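Local coordinates for protein Cag-Z (Helicobacter pylori, PDB 1S2X) that is of unknown function but is encoded in the cag pathogenicity island, which specifies a type IV secretion system, and probably serves in that system, at residues M28-A31 with N32-R35; D36-I39 with Q40-T44; S131-V134 with A135-L138; G160-D163 with F164-L168. The protein carries 1 engineered substitution. All coordinates share one frame; numbering follows the deposited sequence.

From the N terminus, interaction 1 opens helix 31-43 and interaction 2 lies near its C-terminal end, so the two follow one another along a single helix. Interaction 3 comes much later, where helix 105-135 runs out into a turn, and interaction 4 forms the first turns of helix 161-183. All four are local and lie in series; each joins only neighbouring turns of the chain, and none encloses or crosses another. In space, interaction 3 lies between the others: residues 131-138 touch interactions 1 and 2 on helix 31-43 and also interaction 4. Interaction 4 itself reaches neither of the first two. Helices 31-43, 105-135 and 161-183 are thereby tied together in this all-helical protein.

Interaction 1. Residues M28-A31 with N32-R35; sequences MRNA and NEVR
A31 and N30 meet the following turn mainly through their carbonyl oxygens, which take the first backbone bonds of helix 31-43. V34 N donates to N30 O at 2.9 Å, and R35 N donates to A31 O at 3.0 Å. V34 leans over the same N30 oxygen, its CG2 lying 3.5 Å from N30 O. The methyl of A31 is buried and points away from this turn, against L133 of helix 105-135 and Y76 of helix 74-101.

N30 occupies the N-cap position, but its side chain makes no capping bond; instead its amide is stacked with the E33 carboxylate, the two planes only 15° apart, with E33 OE2 nearest the N30 CB and CG. The E33 chain bends at its second torsion (chi2 99°), and this kink carries the acid back toward the helix start, where E33 OE2 lies against N30 CA at 3.2 Å. N30 O beside it is also an acceptor and cannot bond to it, although a carboxylate here would probably favour the amino-terminal end of the helix electrostatically.

Just upstream, A31 N bonds to M28 O at 3.0 Å. N30 takes the positive phi (71°) of the third position, where asparagine is common: a type II beta turn leading directly into a helix N-terminus.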
HETATM    1  N   MSE A  28     -10.189   0.233  -4.385  1.00 40.24           N
HETATM    2  CA  MSE A  28      -9.181  -0.225  -5.319  1.00 39.67           C
HETATM    3  C   MSE A  28      -9.760  -0.585  -6.676  1.00 47.78           C
HETATM    4  O   MSE A  28      -9.025  -0.947  -7.594  1.00 39.98           O
HETATM    5  CB  MSE A  28      -8.461  -1.463  -4.745  1.00 35.39           C
HETATM    6  CG  MSE A  28      -7.700  -1.088  -3.475  1.00 43.78           C
HETATM    7 SE   MSE A  28      -6.615   0.326  -3.797  1.00 44.62          SE
HETATM    8  CE  MSE A  28      -5.362  -0.496  -4.797  1.00 40.86           C
ATOM      9  N   ARG A  29     -11.084  -0.489  -6.788  1.00 50.28           N
ATOM     10  CA  ARG A  29     -11.722  -0.901  -8.034  1.00 50.72           C
ATOM     11  C   ARG A  29     -11.144  -0.156  -9.233  1.00 42.73           C
ATOM     12  O   ARG A  29     -11.194   1.070  -9.267  1.00 42.08           O
ATOM     13  CB  ARG A  29     -13.236  -0.680  -7.958  1.00 65.83           C
ATOM     14  CG  ARG A  29     -13.959  -1.804  -7.215  1.00 75.94           C
ATOM     15  CD  ARG A  29     -15.422  -1.452  -6.976  1.00 85.75           C
ATOM     16  NE  ARG A  29     -16.274  -2.629  -7.144  1.00 91.69           N
ATOM     17  CZ  ARG A  29     -17.413  -2.645  -7.834  1.00 95.89           C
ATOM     18  NH1 ARG A  29     -18.129  -3.759  -7.945  1.00108.35           N
ATOM     19  NH2 ARG A  29     -17.836  -1.528  -8.400  1.00 86.20           N
ATOM     20  N   ASN A  30     -10.601  -0.914 -10.174  1.00 35.66           N
ATOM     21  CA  ASN A  30     -10.113  -0.417 -11.446  1.00 41.34           C
ATOM     22  C   ASN A  30      -8.840   0.415 -11.327  1.00 39.23           C
ATOM     23  O   ASN A  30      -8.491   1.126 -12.274  1.00 40.82           O
ATOM     24  CB  ASN A  30     -11.211   0.423 -12.123  1.00 56.45           C
ATOM     25  CG  ASN A  30     -12.088  -0.457 -12.997  1.00 62.03           C
ATOM     26  OD1 ASN A  30     -12.337  -0.135 -14.160  1.00 60.23           O
ATOM     27  ND2 ASN A  30     -12.553  -1.575 -12.446  1.00 60.15           N
ATOM     28  N   ALA A  31      -8.152   0.335 -10.198  1.00 42.64           N
ATOM     29  CA  ALA A  31      -6.952   1.141  -9.977  1.00 37.10           C
ATOM     30  C   ALA A  31      -5.919   0.970 -11.083  1.00 35.51           C
ATOM     31  O   ALA A  31      -5.340   1.940 -11.574  1.00 29.81           O
ATOM     32  CB  ALA A  31      -6.325   0.777  -8.647  1.00 28.89           C
ATOM     33  N   ASN A  32      -5.637  -0.263 -11.504  1.00 29.10           N
ATOM     34  CA  ASN A  32      -4.646  -0.396 -12.579  1.00 31.99           C
ATOM     35  C   ASN A  32      -5.151   0.158 -13.904  1.00 31.87           C
ATOM     36  O   ASN A  32      -4.363   0.757 -14.637  1.00 36.83           O
ATOM     37  CB  ASN A  32      -4.213  -1.862 -12.737  1.00 36.82           C
ATOM     38  CG  ASN A  32      -3.673  -2.390 -11.413  1.00 47.19           C
ATOM     39  OD1 ASN A  32      -4.454  -2.797 -10.550  1.00 63.03           O
ATOM     40  ND2 ASN A  32      -2.353  -2.359 -11.254  1.00 38.75           N
ATOM     41  N   GLU A  33      -6.428   0.001 -14.255  1.00 26.52           N
ATOM     42  CA  GLU A  33      -6.900   0.524 -15.529  1.00 26.87           C
ATOM     43  C   GLU A  33      -6.920   2.043 -15.540  1.00 33.27           C
ATOM     44  O   GLU A  33      -6.698   2.674 -16.578  1.00 26.49           O
ATOM     45  CB  GLU A  33      -8.316   0.004 -15.833  1.00 30.33           C
ATOM     46  CG  GLU A  33      -8.331  -1.510 -16.054  1.00 43.13           C
ATOM     47  CD  GLU A  33      -8.753  -2.319 -14.846  1.00 47.09           C
ATOM     48  OE1 GLU A  33      -9.408  -3.374 -15.022  1.00 36.06           O
ATOM     49  OE2 GLU A  33      -8.455  -1.939 -13.690  1.00 43.85           O
ATOM     50  N   VAL A  34      -7.203   2.605 -14.365  1.00 30.08           N
ATOM     51  CA  VAL A  34      -7.202   4.066 -14.241  1.00 31.78           C
ATOM     52  C   VAL A  34      -5.792   4.619 -14.440  1.00 21.48           C
ATOM     53  O   VAL A  34      -5.592   5.595 -15.173  1.00 24.28           O
ATOM     54  CB  VAL A  34      -7.735   4.516 -12.869  1.00 34.45           C
ATOM     55  CG1 VAL A  34      -7.203   5.890 -12.492  1.00 35.73           C
ATOM     56  CG2 VAL A  34      -9.255   4.523 -12.877  1.00 41.80           C
ATOM     57  N   ARG A  35      -4.841   3.951 -13.786  1.00 22.67           N
ATOM     58  CA  ARG A  35      -3.438   4.374 -13.917  1.00 24.96           C
ATOM     59  C   ARG A  35      -2.988   4.274 -15.369  1.00 23.05           C
ATOM     60  O   ARG A  35      -2.399   5.205 -15.921  1.00 25.82           O
ATOM     61  CB  ARG A  35      -2.519   3.534 -13.038  1.00 21.75           C
ATOM     62  CG  ARG A  35      -1.030   3.797 -13.226  1.00 23.89           C
ATOM     63  CD  ARG A  35      -0.331   2.790 -14.117  1.00 25.99           C
ATOM     64  NE  ARG A  35       1.076   3.132 -14.347  1.00 25.20           N
ATOM     65  CZ  ARG A  35       1.762   2.895 -15.447  1.00 30.26           C
ATOM     66  NH1 ARG A  35       1.190   2.294 -16.486  1.00 29.11           N
ATOM     67  NH2 ARG A  35       3.037   3.247 -15.534  1.00 25.32           N
TER

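Interaction 2. Residues D36-I39 with Q40-T44; sequences DKFI and QNYAT
F38 and Y42, one helical turn apart, bring their rings together near the end of helix 31-43, which includes a pi-type turn at 40-43. Their side chains cross at about a right angle, yet the ring planes are inclined by only 36° with centroids 5.1 Å apart, an oblique pairing. F38 CD2 and CE2 meet Y42 CD2, the closest pair being F38 CE2 and Y42 CD2 at 3.3 Å. Y42 CB sits over one face of the F38 ring, offset toward its rim, in a CH-pi contact 4.3 Å from the ring centroid. F38 holds CG anti to its own N (chi1 178°) while Y42 places CG anti to its carbonyl carbon (chi1 -73°), and with these different first torsions the two side chains converge. L62 of helix 52-68 packs on both aromatic side chains, and Y137 also touches F38.

On the buried side, I39 CD1 reaches along the helix to A43 CB at 4.0 Å. At the surface, the end of K37 crosses the N41 amide obliquely, its CE 3.8 Å from N41 OD1. Q40 CG lies against D36 O, the chain bends beyond it, and NE2 is hydrogen-bonded to Y142 OH.

Near this end the bonding becomes irregular, and single carbonyls accept from two donors, adding i to i+3 bonds to the regular ones. F38 O accepts Y42 N and, weakly, N41 N. I39 O takes A43 N at 2.8 Å and also Y42 N at 3.2 Å, the latter from well above the carbonyl plane.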
ATOM      1  N   ASP A  36      -3.272   3.102 -15.938  1.00 22.78           N
ATOM      2  CA  ASP A  36      -2.822   2.812 -17.293  1.00 22.39           C
ATOM      3  C   ASP A  36      -3.362   3.850 -18.263  1.00 25.00           C
ATOM      4  O   ASP A  36      -2.684   4.402 -19.109  1.00 21.10           O
ATOM      5  CB  ASP A  36      -3.248   1.396 -17.709  1.00 30.20           C
ATOM      6  CG  ASP A  36      -2.324   0.350 -17.112  1.00 40.36           C
ATOM      7  OD1 ASP A  36      -2.648  -0.854 -17.133  1.00 26.12           O
ATOM      8  OD2 ASP A  36      -1.246   0.745 -16.613  1.00 34.93           O
ATOM      9  N   LYS A  37      -4.648   4.143 -18.141  1.00 24.77           N
ATOM     10  CA  LYS A  37      -5.288   5.083 -19.049  1.00 26.01           C
ATOM     11  C   LYS A  37      -4.800   6.497 -18.826  1.00 21.42           C
ATOM     12  O   LYS A  37      -4.575   7.243 -19.779  1.00 24.68           O
ATOM     13  CB  LYS A  37      -6.811   4.997 -18.845  1.00 30.49           C
ATOM     14  CG  LYS A  37      -7.574   4.941 -20.165  1.00 51.56           C
ATOM     15  CD  LYS A  37      -8.986   5.478 -19.981  1.00 63.21           C
ATOM     16  CE  LYS A  37      -8.988   6.996 -19.932  1.00 69.67           C
ATOM     17  NZ  LYS A  37     -10.154   7.571 -20.662  1.00 60.84           N
ATOM     18  N   PHE A  38      -4.621   6.874 -17.550  1.00 26.88           N
ATOM     19  CA  PHE A  38      -4.108   8.231 -17.304  1.00 23.39           C
ATOM     20  C   PHE A  38      -2.723   8.351 -17.914  1.00 22.95           C
ATOM     21  O   PHE A  38      -2.396   9.322 -18.582  1.00 27.63           O
ATOM     22  CB  PHE A  38      -4.095   8.561 -15.809  1.00 29.75           C
ATOM     23  CG  PHE A  38      -3.518   9.943 -15.501  1.00 30.55           C
ATOM     24  CD1 PHE A  38      -2.233  10.071 -14.997  1.00 32.06           C
ATOM     25  CD2 PHE A  38      -4.270  11.082 -15.723  1.00 21.27           C
ATOM     26  CE1 PHE A  38      -1.681  11.315 -14.721  1.00 27.34           C
ATOM     27  CE2 PHE A  38      -3.721  12.335 -15.482  1.00 27.00           C
ATOM     28  CZ  PHE A  38      -2.428  12.450 -15.011  1.00 29.67           C
ATOM     29  N   ILE A  39      -1.885   7.342 -17.667  1.00 19.77           N
ATOM     30  CA  ILE A  39      -0.513   7.406 -18.173  1.00 18.02           C
ATOM     31  C   ILE A  39      -0.487   7.564 -19.681  1.00 26.81           C
ATOM     32  O   ILE A  39       0.145   8.446 -20.273  1.00 31.44           O
ATOM     33  CB  ILE A  39       0.237   6.118 -17.790  1.00 24.67           C
ATOM     34  CG1 ILE A  39       0.593   6.065 -16.300  1.00 25.86           C
ATOM     35  CG2 ILE A  39       1.445   5.947 -18.690  1.00 31.22           C
ATOM     36  CD1 ILE A  39       1.126   7.393 -15.816  1.00 17.17           C
ATOM     37  N   GLN A  40      -1.233   6.674 -20.335  1.00 21.90           N
ATOM     38  CA  GLN A  40      -1.334   6.744 -21.791  1.00 27.22           C
ATOM     39  C   GLN A  40      -1.841   8.077 -22.294  1.00 25.21           C
ATOM     40  O   GLN A  40      -1.433   8.553 -23.352  1.00 33.42           O
ATOM     41  CB  GLN A  40      -2.259   5.605 -22.284  1.00 27.84           C
ATOM     42  CG  GLN A  40      -1.513   4.270 -22.227  1.00 29.78           C
ATOM     43  CD  GLN A  40      -0.201   4.293 -22.989  1.00 41.53           C
ATOM     44  OE1 GLN A  40      -0.141   4.648 -24.173  1.00 54.42           O
ATOM     45  NE2 GLN A  40       0.891   3.905 -22.331  1.00 44.15           N
ATOM     46  N   ASN A  41      -2.742   8.743 -21.591  1.00 26.53           N
ATOM     47  CA  ASN A  41      -3.259   9.991 -22.137  1.00 33.44           C
ATOM     48  C   ASN A  41      -2.473  11.204 -21.690  1.00 34.82           C
ATOM     49  O   ASN A  41      -2.607  12.268 -22.306  1.00 41.34           O
ATOM     50  CB  ASN A  41      -4.736  10.156 -21.749  1.00 41.76           C
ATOM     51  CG  ASN A  41      -5.661   9.307 -22.604  1.00 39.36           C
ATOM     52  OD1 ASN A  41      -6.820   9.065 -22.265  1.00 45.58           O
ATOM     53  ND2 ASN A  41      -5.147   8.834 -23.736  1.00 45.16           N
ATOM     54  N   TYR A  42      -1.636  11.134 -20.651  1.00 29.39           N
ATOM     55  CA  TYR A  42      -1.021  12.412 -20.241  1.00 28.90           C
ATOM     56  C   TYR A  42       0.473  12.319 -20.048  1.00 20.41           C
ATOM     57  O   TYR A  42       1.169  13.322 -19.946  1.00 29.35           O
ATOM     58  CB  TYR A  42      -1.680  12.897 -18.938  1.00 25.33           C
ATOM     59  CG  TYR A  42      -3.086  13.422 -19.135  1.00 25.79           C
ATOM     60  CD1 TYR A  42      -3.307  14.656 -19.733  1.00 35.90           C
ATOM     61  CD2 TYR A  42      -4.194  12.691 -18.725  1.00 30.72           C
ATOM     62  CE1 TYR A  42      -4.587  15.161 -19.924  1.00 33.78           C
ATOM     63  CE2 TYR A  42      -5.472  13.176 -18.912  1.00 38.53           C
ATOM     64  CZ  TYR A  42      -5.662  14.405 -19.512  1.00 34.20           C
ATOM     65  OH  TYR A  42      -6.935  14.884 -19.690  1.00 46.58           O
ATOM     66  N   ALA A  43       1.006  11.094 -19.963  1.00 22.46           N
ATOM     67  CA  ALA A  43       2.416  11.034 -19.549  1.00 28.44           C
ATOM     68  C   ALA A  43       3.341  10.465 -20.606  1.00 26.03           C
ATOM     69  O   ALA A  43       4.557  10.413 -20.386  1.00 26.51           O
ATOM     70  CB  ALA A  43       2.526  10.234 -18.259  1.00 24.36           C
ATOM     71  N   THR A  44       2.840  10.030 -21.764  1.00 27.65           N
ATOM     72  CA  THR A  44       3.789   9.518 -22.755  1.00 30.39           C
ATOM     73  C   THR A  44       4.744  10.591 -23.266  1.00 30.01           C
ATOM     74  O   THR A  44       5.907  10.297 -23.581  1.00 27.85           O
ATOM     75  CB  THR A  44       3.051   8.895 -23.959  1.00 38.47           C
ATOM     76  OG1 THR A  44       2.181   9.894 -24.505  1.00 47.00           O
ATOM     77  CG2 THR A  44       2.185   7.723 -23.533  1.00 31.40           C
TER

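Interaction 3. Residues S131-V134 with A135-L138; sequences SDLV and ASYL
The Y137 ring turns one edge toward the last carbonyls of helix 105-135: L133 O and V134 O both lie near its plane, with Y137 CD2 3.5 Å from L133 O. F73, from a loop, pairs edge-to-face with the same ring. The arrangement is a helix C-terminus, where the final turn runs into a type I beta turn spanning A135 to L138.

Two ordinary helical bonds remain, A135 N to S131 O and S136 N to D132 O. S136 then folds its hydroxyl back on the helix: chi1 of 84° sets OG between the backbone N and the carbonyl carbon, and S136 OG donates to L133 O at 2.8 Å. S136 N adds a weak bond to that oxygen, which is thus held by both the side chain and the backbone of one serine.

V134 packs its CG2 3.3 Å from F164 CE1 of helix 161-183, a tight approach. L133 packs on helix 31-43, and L133, V134 and Y137 all touch Y76 of helix 74-101. Beyond S136 the chain turns off the helix axis, and Y137 N bonds to V134 O at 3.2 Å from above the carbonyl plane, 58° out of it.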
ATOM      1  N   SER A 131       2.099   0.672  -2.799  1.00 23.01           N
ATOM      2  CA  SER A 131       3.267   1.521  -2.984  1.00 30.40           C
ATOM      3  C   SER A 131       3.817   1.442  -4.414  1.00 32.39           C
ATOM      4  O   SER A 131       4.119   2.471  -5.025  1.00 28.15           O
ATOM      5  CB  SER A 131       4.374   1.148  -2.005  1.00 28.75           C
ATOM      6  OG  SER A 131       5.461   2.037  -2.206  1.00 29.64           O
ATOM      7  N   ASP A 132       3.940   0.239  -4.952  1.00 26.42           N
ATOM      8  CA  ASP A 132       4.355   0.022  -6.335  1.00 22.89           C
ATOM      9  C   ASP A 132       3.401   0.685  -7.318  1.00 24.61           C
ATOM     10  O   ASP A 132       3.810   1.315  -8.292  1.00 30.17           O
ATOM     11  CB  ASP A 132       4.435  -1.481  -6.619  1.00 33.51           C
ATOM     12  CG  ASP A 132       5.651  -2.159  -6.031  1.00 33.79           C
ATOM     13  OD1 ASP A 132       5.684  -3.406  -6.016  1.00 39.42           O
ATOM     14  OD2 ASP A 132       6.590  -1.475  -5.581  1.00 45.53           O
ATOM     15  N   LEU A 133       2.089   0.585  -7.105  1.00 19.73           N
ATOM     16  CA  LEU A 133       1.167   1.250  -8.015  1.00 25.58           C
ATOM     17  C   LEU A 133       1.336   2.763  -7.998  1.00 28.46           C
ATOM     18  O   LEU A 133       1.307   3.426  -9.033  1.00 20.20           O
ATOM     19  CB  LEU A 133      -0.273   0.877  -7.645  1.00 27.34           C
ATOM     20  CG  LEU A 133      -1.408   1.584  -8.388  1.00 31.08           C
ATOM     21  CD1 LEU A 133      -1.534   1.091  -9.820  1.00 26.14           C
ATOM     22  CD2 LEU A 133      -2.718   1.375  -7.623  1.00 31.94           C
ATOM     23  N   VAL A 134       1.511   3.351  -6.815  1.00 26.98           N
ATOM     24  CA  VAL A 134       1.569   4.812  -6.787  1.00 23.98           C
ATOM     25  C   VAL A 134       2.854   5.309  -7.444  1.00 26.81           C
ATOM     26  O   VAL A 134       2.844   6.319  -8.147  1.00 23.38           O
ATOM     27  CB  VAL A 134       1.450   5.341  -5.352  1.00 27.16           C
ATOM     28  CG1 VAL A 134       1.741   6.836  -5.295  1.00 25.31           C
ATOM     29  CG2 VAL A 134       0.044   5.065  -4.824  1.00 24.02           C
ATOM     30  N   ALA A 135       3.925   4.561  -7.206  1.00 18.23           N
ATOM     31  CA  ALA A 135       5.199   4.859  -7.811  1.00 22.58           C
ATOM     32  C   ALA A 135       5.103   4.783  -9.340  1.00 25.28           C
ATOM     33  O   ALA A 135       5.796   5.538 -10.028  1.00 29.50           O
ATOM     34  CB  ALA A 135       6.287   3.919  -7.314  1.00 22.56           C
ATOM     35  N   SER A 136       4.277   3.893  -9.884  1.00 22.40           N
ATOM     36  CA  SER A 136       4.169   3.792 -11.338  1.00 21.59           C
ATOM     37  C   SER A 136       3.490   4.971 -12.010  1.00 19.85           C
ATOM     38  O   SER A 136       3.433   4.944 -13.247  1.00 21.56           O
ATOM     39  CB  SER A 136       3.394   2.507 -11.699  1.00 24.44           C
ATOM     40  OG  SER A 136       2.002   2.793 -11.619  1.00 20.20           O
ATOM     41  N   TYR A 137       2.987   5.982 -11.291  1.00 19.27           N
ATOM     42  CA  TYR A 137       2.474   7.210 -11.932  1.00 15.55           C
ATOM     43  C   TYR A 137       3.577   8.119 -12.467  1.00 24.40           C
ATOM     44  O   TYR A 137       3.372   9.122 -13.159  1.00 19.21           O
ATOM     45  CB  TYR A 137       1.604   7.993 -10.929  1.00 18.05           C
ATOM     46  CG  TYR A 137       0.162   7.487 -10.957  1.00 24.07           C
ATOM     47  CD1 TYR A 137      -0.768   8.119 -11.770  1.00 22.58           C
ATOM     48  CD2 TYR A 137      -0.233   6.390 -10.196  1.00 17.28           C
ATOM     49  CE1 TYR A 137      -2.084   7.683 -11.827  1.00 24.52           C
ATOM     50  CE2 TYR A 137      -1.541   5.943 -10.244  1.00 18.21           C
ATOM     51  CZ  TYR A 137      -2.450   6.596 -11.059  1.00 29.58           C
ATOM     52  OH  TYR A 137      -3.763   6.165 -11.114  1.00 33.14           O
ATOM     53  N   LEU A 138       4.829   7.811 -12.156  1.00 19.19           N
ATOM     54  CA  LEU A 138       5.995   8.305 -12.885  1.00 23.80           C
ATOM     55  C   LEU A 138       6.439   7.108 -13.730  1.00 28.59           C
ATOM     56  O   LEU A 138       7.167   6.243 -13.241  1.00 20.29           O
ATOM     57  CB  LEU A 138       7.122   8.793 -11.982  1.00 21.47           C
ATOM     58  CG  LEU A 138       8.387   9.298 -12.712  1.00 28.96           C
ATOM     59  CD1 LEU A 138       8.034  10.482 -13.603  1.00 31.10           C
ATOM     60  CD2 LEU A 138       9.498   9.646 -11.732  1.00 27.38           C
TER

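Interaction 4. Residues G160-D163 with F164-L168; sequences GIDD and FGKKL
The first turns of helix 161-183 begin at G160, which both ends helix 149-158 in a Schellman motif, with a positive phi of 91°, and stands at the N-cap of the new helix. Its carbonyl starts the bonding ladder: F164 N donates to G160 O at 3.2 Å, and G165 N follows with a shorter bond of 2.9 Å to I161 O.

Along the exposed side, D162 and K166 form an i to i+4 salt bridge that is rather long, D162 OD2 to K166 NZ being 3.6 Å. The lysine runs extended until its last torsion (chi4 -46°), where the bend swings NZ toward the aspartate; K166 CE lies equally near, 3.5 Å from D162 OD2. D163 crosses the same lysine at about a right angle, its OD1 3.7 Å from K166 CD. Such acidic residues in a first helical turn probably interact favourably with the helix dipole.

G160 thus joins two consecutive helices, 149-158 and 161-183, of the all-helical fold, in which F164 and L168, both buried, pack on helices 74-101 and 105-135. K167 rests CG 3.5 Å from D163 O, while its NZ forms a salt bridge with D74 and the side chain a cation-pi contact with Y77.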
ATOM      1  N   GLY A 160       3.627  14.195  -6.209  1.00 21.71           N
ATOM      2  CA  GLY A 160       2.847  13.814  -5.038  1.00 25.11           C
ATOM      3  C   GLY A 160       3.216  12.452  -4.499  1.00 25.63           C
ATOM      4  O   GLY A 160       2.677  12.008  -3.476  1.00 24.83           O
ATOM      5  N   ILE A 161       4.154  11.796  -5.188  1.00 21.72           N
ATOM      6  CA  ILE A 161       4.461  10.406  -4.839  1.00 24.17           C
ATOM      7  C   ILE A 161       5.302  10.338  -3.578  1.00 31.09           C
ATOM      8  O   ILE A 161       5.078   9.556  -2.643  1.00 28.70           O
ATOM      9  CB  ILE A 161       5.133   9.694  -6.029  1.00 25.08           C
ATOM     10  CG1 ILE A 161       4.239   9.617  -7.266  1.00 24.56           C
ATOM     11  CG2 ILE A 161       5.642   8.324  -5.591  1.00 24.57           C
ATOM     12  CD1 ILE A 161       4.899   9.216  -8.574  1.00 23.39           C
ATOM     13  N   ASP A 162       6.288  11.226  -3.522  1.00 26.50           N
ATOM     14  CA  ASP A 162       7.153  11.303  -2.359  1.00 32.96           C
ATOM     15  C   ASP A 162       6.337  11.495  -1.081  1.00 39.10           C
ATOM     16  O   ASP A 162       6.592  10.830  -0.072  1.00 35.06           O
ATOM     17  CB  ASP A 162       8.165  12.440  -2.551  1.00 28.86           C
ATOM     18  CG  ASP A 162       9.102  12.534  -1.356  1.00 36.35           C
ATOM     19  OD1 ASP A 162       9.900  11.600  -1.139  1.00 38.04           O
ATOM     20  OD2 ASP A 162       9.013  13.556  -0.642  1.00 40.96           O
ATOM     21  N   ASP A 163       5.358  12.390  -1.154  1.00 28.01           N
ATOM     22  CA  ASP A 163       4.541  12.703   0.011  1.00 37.78           C
ATOM     23  C   ASP A 163       3.631  11.536   0.385  1.00 49.39           C
ATOM     24  O   ASP A 163       3.310  11.322   1.561  1.00 40.08           O
ATOM     25  CB  ASP A 163       3.706  13.961  -0.235  1.00 49.81           C
ATOM     26  CG  ASP A 163       2.905  14.346   0.998  1.00 65.71           C
ATOM     27  OD1 ASP A 163       3.519  14.472   2.086  1.00 59.93           O
ATOM     28  OD2 ASP A 163       1.673  14.513   0.879  1.00 79.67           O
ATOM     29  N   PHE A 164       3.210  10.769  -0.621  1.00 40.50           N
ATOM     30  CA  PHE A 164       2.414   9.573  -0.347  1.00 33.06           C
ATOM     31  C   PHE A 164       3.300   8.556   0.378  1.00 32.57           C
ATOM     32  O   PHE A 164       2.796   7.924   1.303  1.00 36.08           O
ATOM     33  CB  PHE A 164       1.824   8.991  -1.625  1.00 31.39           C
ATOM     34  CG  PHE A 164       0.963   7.754  -1.454  1.00 35.19           C
ATOM     35  CD1 PHE A 164       1.469   6.493  -1.736  1.00 40.86           C
ATOM     36  CD2 PHE A 164      -0.340   7.853  -1.011  1.00 42.39           C
ATOM     37  CE1 PHE A 164       0.688   5.361  -1.585  1.00 50.59           C
ATOM     38  CE2 PHE A 164      -1.127   6.728  -0.855  1.00 48.77           C
ATOM     39  CZ  PHE A 164      -0.612   5.477  -1.136  1.00 49.11           C
ATOM     40  N   GLY A 165       4.553   8.419  -0.034  1.00 30.72           N
ATOM     41  CA  GLY A 165       5.533   7.510   0.557  1.00 25.87           C
ATOM     42  C   GLY A 165       5.628   7.785   2.056  1.00 38.14           C
ATOM     43  O   GLY A 165       5.499   6.850   2.852  1.00 37.92           O
ATOM     44  N   LYS A 166       5.814   9.044   2.446  1.00 37.79           N
ATOM     45  CA  LYS A 166       5.805   9.427   3.856  1.00 41.95           C
ATOM     46  C   LYS A 166       4.563   8.870   4.546  1.00 49.79           C
ATOM     47  O   LYS A 166       4.579   8.222   5.592  1.00 42.50           O
ATOM     48  CB  LYS A 166       5.800  10.943   4.073  1.00 42.93           C
ATOM     49  CG  LYS A 166       7.033  11.718   3.647  1.00 48.75           C
ATOM     50  CD  LYS A 166       6.708  13.185   3.424  1.00 50.18           C
ATOM     51  CE  LYS A 166       7.721  13.900   2.551  1.00 46.40           C
ATOM     52  NZ  LYS A 166       9.127  13.598   2.937  1.00 51.30           N
ATOM     53  N   LYS A 167       3.412   9.152   3.925  1.00 47.34           N
ATOM     54  CA  LYS A 167       2.187   8.697   4.585  1.00 39.43           C
ATOM     55  C   LYS A 167       2.166   7.177   4.643  1.00 45.06           C
ATOM     56  O   LYS A 167       1.647   6.592   5.601  1.00 46.94           O
ATOM     57  CB  LYS A 167       0.973   9.290   3.884  1.00 38.37           C
ATOM     58  CG  LYS A 167       0.882  10.806   4.012  1.00 44.26           C
ATOM     59  CD  LYS A 167      -0.557  11.292   3.935  1.00 50.78           C
ATOM     60  CE  LYS A 167      -1.152  11.112   2.551  1.00 56.36           C
ATOM     61  NZ  LYS A 167      -2.651  11.130   2.565  1.00 79.37           N
ATOM     62  N   LEU A 168       2.747   6.522   3.634  1.00 33.46           N
ATOM     63  CA  LEU A 168       2.771   5.062   3.665  1.00 36.66           C
ATOM     64  C   LEU A 168       3.700   4.592   4.781  1.00 44.21           C
ATOM     65  O   LEU A 168       3.438   3.567   5.410  1.00 44.38           O
ATOM     66  CB  LEU A 168       3.229   4.478   2.333  1.00 36.26           C
ATOM     67  CG  LEU A 168       2.286   3.552   1.576  1.00 37.65           C
ATOM     68  CD1 LEU A 168       0.848   4.042   1.635  1.00 42.63           C
ATOM     69  CD2 LEU A 168       2.729   3.418   0.123  1.00 42.61           C
TER